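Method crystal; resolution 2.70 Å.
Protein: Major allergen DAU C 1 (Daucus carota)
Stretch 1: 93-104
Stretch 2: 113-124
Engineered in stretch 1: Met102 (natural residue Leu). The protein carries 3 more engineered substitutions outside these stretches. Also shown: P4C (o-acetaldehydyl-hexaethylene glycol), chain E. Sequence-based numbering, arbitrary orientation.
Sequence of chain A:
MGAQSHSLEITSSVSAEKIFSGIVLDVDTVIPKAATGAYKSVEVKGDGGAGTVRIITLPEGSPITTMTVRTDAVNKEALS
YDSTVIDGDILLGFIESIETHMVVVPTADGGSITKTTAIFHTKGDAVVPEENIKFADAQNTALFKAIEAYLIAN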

# COMPACT_ATOMS: atom_id res chain seq x y z
N GLY A 93 -11.17 29.63 19.58
CA GLY A 93 -12.16 30.15 20.52
C GLY A 93 -13.08 29.10 21.13
O GLY A 93 -13.79 29.39 22.08
N PHE A 94 -13.10 27.90 20.59
CA PHE A 94 -14.30 27.06 20.67
C PHE A 94 -14.10 25.57 20.83
O PHE A 94 -15.10 24.86 20.97
CB PHE A 94 -15.14 27.28 19.40
CG PHE A 94 -14.45 26.88 18.11
CD1 PHE A 94 -14.64 25.62 17.58
CD2 PHE A 94 -13.62 27.78 17.45
CE1 PHE A 94 -14.02 25.25 16.40
CE2 PHE A 94 -12.98 27.41 16.26
CZ PHE A 94 -13.18 26.14 15.73
N ILE A 95 -12.86 25.07 20.74
CA ILE A 95 -12.59 23.64 20.95
C ILE A 95 -12.51 23.39 22.45
O ILE A 95 -11.73 24.03 23.14
CB ILE A 95 -11.26 23.19 20.31
CG1 ILE A 95 -11.24 23.46 18.80
CG2 ILE A 95 -11.06 21.71 20.58
CD1 ILE A 95 -9.89 23.19 18.10
N GLU A 96 -13.35 22.50 22.96
CA GLU A 96 -13.33 22.19 24.39
C GLU A 96 -12.09 21.38 24.75
O GLU A 96 -11.40 21.69 25.73
CB GLU A 96 -14.58 21.43 24.80
CG GLU A 96 -15.88 22.23 24.66
CD GLU A 96 -17.15 21.37 24.79
OE1 GLU A 96 -17.09 20.13 24.57
OE2 GLU A 96 -18.23 21.95 25.10
N SER A 97 -11.81 20.36 23.94
CA SER A 97 -10.59 19.56 24.11
C SER A 97 -10.22 18.78 22.85
O SER A 97 -11.09 18.49 22.03
CB SER A 97 -10.75 18.61 25.30
OG SER A 97 -11.65 17.57 25.01
N ILE A 98 -8.93 18.46 22.70
CA ILE A 98 -8.46 17.60 21.61
C ILE A 98 -7.95 16.28 22.20
O ILE A 98 -6.87 16.22 22.77
CB ILE A 98 -7.36 18.25 20.75
CG1 ILE A 98 -7.81 19.62 20.23
CG2 ILE A 98 -7.00 17.35 19.57
CD1 ILE A 98 -6.75 20.36 19.50
N GLU A 99 -8.75 15.24 22.06
CA GLU A 99 -8.44 13.92 22.63
C GLU A 99 -7.60 13.17 21.60
O GLU A 99 -8.02 13.04 20.47
CB GLU A 99 -9.76 13.19 22.93
CG GLU A 99 -9.67 11.80 23.54
CD GLU A 99 -11.00 11.01 23.38
OE1 GLU A 99 -12.10 11.62 23.52
OE2 GLU A 99 -10.93 9.78 23.12
N THR A 100 -6.41 12.70 21.97
CA THR A 100 -5.55 11.97 21.04
C THR A 100 -5.15 10.56 21.52
O THR A 100 -4.99 10.31 22.70
CB THR A 100 -4.25 12.74 20.71
OG1 THR A 100 -3.32 12.60 21.80
CG2 THR A 100 -4.52 14.20 20.48
N HIS A 101 -4.99 9.65 20.58
CA HIS A 101 -4.62 8.25 20.87
C HIS A 101 -3.56 7.81 19.88
O HIS A 101 -3.78 7.85 18.68
CB HIS A 101 -5.83 7.34 20.72
CG HIS A 101 -6.98 7.70 21.60
ND1 HIS A 101 -7.11 7.22 22.89
CD2 HIS A 101 -8.05 8.50 21.39
CE1 HIS A 101 -8.21 7.71 23.43
NE2 HIS A 101 -8.80 8.49 22.53
N MET A 102 -2.39 7.44 20.39
CA MET A 102 -1.26 7.13 19.53
C MET A 102 -0.78 5.71 19.77
O MET A 102 -0.72 5.24 20.91
CB MET A 102 -0.12 8.09 19.82
CG MET A 102 0.97 8.04 18.80
SD MET A 102 2.35 9.08 19.28
CE MET A 102 3.05 8.05 20.57
N VAL A 103 -0.42 5.03 18.69
CA VAL A 103 0.20 3.72 18.81
C VAL A 103 1.34 3.63 17.80
O VAL A 103 1.20 4.09 16.69
CB VAL A 103 -0.83 2.58 18.63
CG1 VAL A 103 -1.42 2.61 17.22
CG2 VAL A 103 -0.22 1.22 18.94
N VAL A 104 2.47 3.07 18.21
CA VAL A 104 3.61 2.87 17.31
C VAL A 104 3.64 1.40 16.94
O VAL A 104 3.78 0.55 17.80
CB VAL A 104 4.94 3.27 17.98
CG1 VAL A 104 6.03 3.26 16.97
CG2 VAL A 104 4.83 4.62 18.63
N ILE A 113 5.47 2.45 11.95
CA ILE A 113 4.46 3.44 11.60
C ILE A 113 3.87 3.95 12.90
O ILE A 113 3.43 3.15 13.72
CB ILE A 113 3.31 2.87 10.76
CG1 ILE A 113 3.81 2.32 9.42
CG2 ILE A 113 2.29 3.95 10.45
CD1 ILE A 113 2.80 1.50 8.67
N THR A 114 3.86 5.26 13.10
CA THR A 114 3.27 5.88 14.27
C THR A 114 1.89 6.39 13.85
O THR A 114 1.79 7.30 13.01
CB THR A 114 4.17 7.01 14.82
OG1 THR A 114 5.41 6.46 15.27
CG2 THR A 114 3.53 7.74 15.96
N LYS A 115 0.84 5.79 14.41
CA LYS A 115 -0.54 6.09 14.05
C LYS A 115 -1.21 6.90 15.15
O LYS A 115 -1.30 6.41 16.29
CB LYS A 115 -1.30 4.79 13.83
CG LYS A 115 -0.69 3.89 12.73
CD LYS A 115 -1.52 2.64 12.44
CE LYS A 115 -1.02 1.90 11.19
NZ LYS A 115 -1.54 0.48 11.11
N THR A 116 -1.67 8.12 14.84
CA THR A 116 -2.36 8.98 15.81
C THR A 116 -3.76 9.30 15.35
O THR A 116 -3.98 9.66 14.20
CB THR A 116 -1.62 10.31 16.05
OG1 THR A 116 -0.26 10.03 16.40
CG2 THR A 116 -2.29 11.11 17.19
N THR A 117 -4.71 9.18 16.26
CA THR A 117 -6.09 9.59 16.03
C THR A 117 -6.39 10.75 16.97
O THR A 117 -6.17 10.65 18.17
CB THR A 117 -7.06 8.44 16.35
OG1 THR A 117 -6.79 7.34 15.47
CG2 THR A 117 -8.51 8.91 16.22
N ALA A 118 -6.90 11.84 16.41
CA ALA A 118 -7.29 13.00 17.16
C ALA A 118 -8.82 13.14 17.06
O ALA A 118 -9.40 13.02 15.95
CB ALA A 118 -6.61 14.21 16.60
N ILE A 119 -9.46 13.39 18.21
CA ILE A 119 -10.90 13.62 18.27
C ILE A 119 -11.14 15.00 18.86
O ILE A 119 -10.70 15.28 19.97
CB ILE A 119 -11.60 12.56 19.11
CG1 ILE A 119 -11.32 11.16 18.53
CG2 ILE A 119 -13.10 12.83 19.15
CD1 ILE A 119 -11.74 10.03 19.42
N PHE A 120 -11.81 15.85 18.09
CA PHE A 120 -12.06 17.24 18.48
C PHE A 120 -13.45 17.40 19.10
O PHE A 120 -14.47 17.25 18.43
CB PHE A 120 -11.95 18.17 17.26
CG PHE A 120 -10.67 18.02 16.49
CD1 PHE A 120 -10.62 17.20 15.39
CD2 PHE A 120 -9.52 18.70 16.88
CE1 PHE A 120 -9.44 17.06 14.68
CE2 PHE A 120 -8.34 18.56 16.18
CZ PHE A 120 -8.29 17.74 15.08
N HIS A 121 -13.47 17.74 20.38
CA HIS A 121 -14.71 18.04 21.08
C HIS A 121 -14.98 19.53 21.06
O HIS A 121 -14.24 20.31 21.65
CB HIS A 121 -14.59 17.57 22.53
CG HIS A 121 -14.37 16.10 22.66
ND1 HIS A 121 -15.38 15.17 22.45
CD2 HIS A 121 -13.25 15.38 22.94
CE1 HIS A 121 -14.89 13.96 22.61
NE2 HIS A 121 -13.60 14.05 22.91
N THR A 122 -16.07 19.92 20.39
CA THR A 122 -16.41 21.32 20.21
C THR A 122 -17.80 21.65 20.81
O THR A 122 -18.63 20.77 20.96
CB THR A 122 -16.39 21.71 18.72
OG1 THR A 122 -17.56 21.19 18.07
CG2 THR A 122 -15.16 21.16 18.02
N LYS A 123 -18.02 22.92 21.12
CA LYS A 123 -19.33 23.39 21.57
C LYS A 123 -20.29 23.45 20.38
O LYS A 123 -20.01 24.12 19.38
CB LYS A 123 -19.20 24.77 22.23
N GLY A 124 -21.42 22.77 20.50
CA GLY A 124 -22.45 22.76 19.45
C GLY A 124 -22.00 22.03 18.20
O GLY A 124 -21.31 21.02 18.30
O1 P4C E . 4.92 13.22 24.33
C2 P4C E . 4.02 13.60 23.58
C3 P4C E . 3.54 12.74 22.42
O4 P4C E . 2.44 13.42 21.80
C5 P4C E . 1.55 12.64 20.97
C6 P4C E . 0.22 13.39 20.83
O7 P4C E . 0.19 14.17 19.63
C8 P4C E . 0.05 13.40 18.41
C9 P4C E . 1.08 13.77 17.32
O10 P4C E . 1.98 12.67 17.06
C11 P4C E . 3.24 13.05 16.46
C12 P4C E . 4.40 12.92 17.44
O13 P4C E . 5.03 14.19 17.65
C14 P4C E . 6.18 14.16 18.51
C15 P4C E . 5.77 14.23 19.98
O16 P4C E . 5.96 15.55 20.50
C17 P4C E . 5.06 15.91 21.57
C18 P4C E . 4.69 17.41 21.53
O19 P4C E . 3.43 17.71 22.18
C20 P4C E . 2.34 18.03 21.29
C21 P4C E . 1.00 17.61 21.92
O22 P4C E . 0.17 16.78 21.08

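Strands 95-104 and 113-122 of this carrot allergen pair antiparallel, their axes 162° apart in direction and 4.6 Å apart at closest approach, and bury 1002 Å² summed over both sides. The backbone supplies most of the polar links. Hydrogen-bonded pairs alternate with non-hydrogen-bonded ones, so each wide pair satisfies two amides and two carbonyls at once. Val103 N donates to Lys115 O and Lys115 N to Val103 O, both at 2.9 Å; His101 N to Thr117 O and Thr117 N to His101 O repeat the pattern at 2.9 Å each. At the next pair Glu99 N reaches Ile119 O at 2.9 Å, and Ile119 N reaches Glu99 O at 2.7 Å.

Toward the start of stretch 1 the ladder is disturbed. His121 N still donates to Ser97 O at 3.0 Å, but His121 O accepts twice: from Glu96 N at 2.7 Å, with an N-H...O angle of 138°, and weakly from Ser97 N at 3.3 Å. This is a beta bulge, in which the register shifts by one residue between Ile95 and Ser97; Glu96, with phi/psi of -72/-46, departs from extended geometry, and two consecutive amides converge on one carbonyl. Between the wide pairs, CA-H...O contacts add to the ladder: Thr100 CA lies 3.2 Å from Thr117 O, and Met102 CA 3.3 Å from Lys115 O.

Side chains add a polar chain on the face carrying Ser97, Glu99, His101, Thr117, Ile119 and His121. The Glu99 carboxylate bridges two imidazoles: His121 NE2 donates across the strands to Glu99 OE1 at 2.9 Å, while His101 NE2 donates within stretch 1 to Glu99 OE2 at 2.6 Å. Both bonds are nearly linear, at 169° and 171°, and Glu99 OE1 sits at the edge of the His121 ring, near its plane, as a ring N-H requires. The extended Glu99 side chain (chi1 and chi2 both t) carries the carboxylate to this position, and each of its oxygens accepts one N-H hydrogen bond. His101 ND1 and Thr117 OG1 are satisfied elsewhere in the structure. Ile119 contributes apolar cover here, its CD1 3.8 Å from Glu99 OE2 and 4.5 Å from His101 CD2 at the ring edge. Farther along, Val103 CG1 packs 4.0 Å from Lys115 CB; the lysine's aliphatic base suits this contact while its end leads away.

The other face, with Ile98, Thr100, Met102, Ala118, Phe120 and Thr116, is held largely by packing. Ile98 CG2 lies 3.8 Å from Phe120 CE2 and 4.3 Å from Ala118 CB, the small alanine lying opposite Thr100 in a narrow pair. The engineered Met102 is buried, its SD 3.8 Å from Thr114 CG2 and its CG 3.4 Å from Thr116 OG1. The bound glycol chain adds cover on this face, with P4C C8 3.5 Å from Thr116 CG2 and P4C C6 3.8 Å from Thr100 OG1, a hydroxyl hydrogen-bonded elsewhere in the structure.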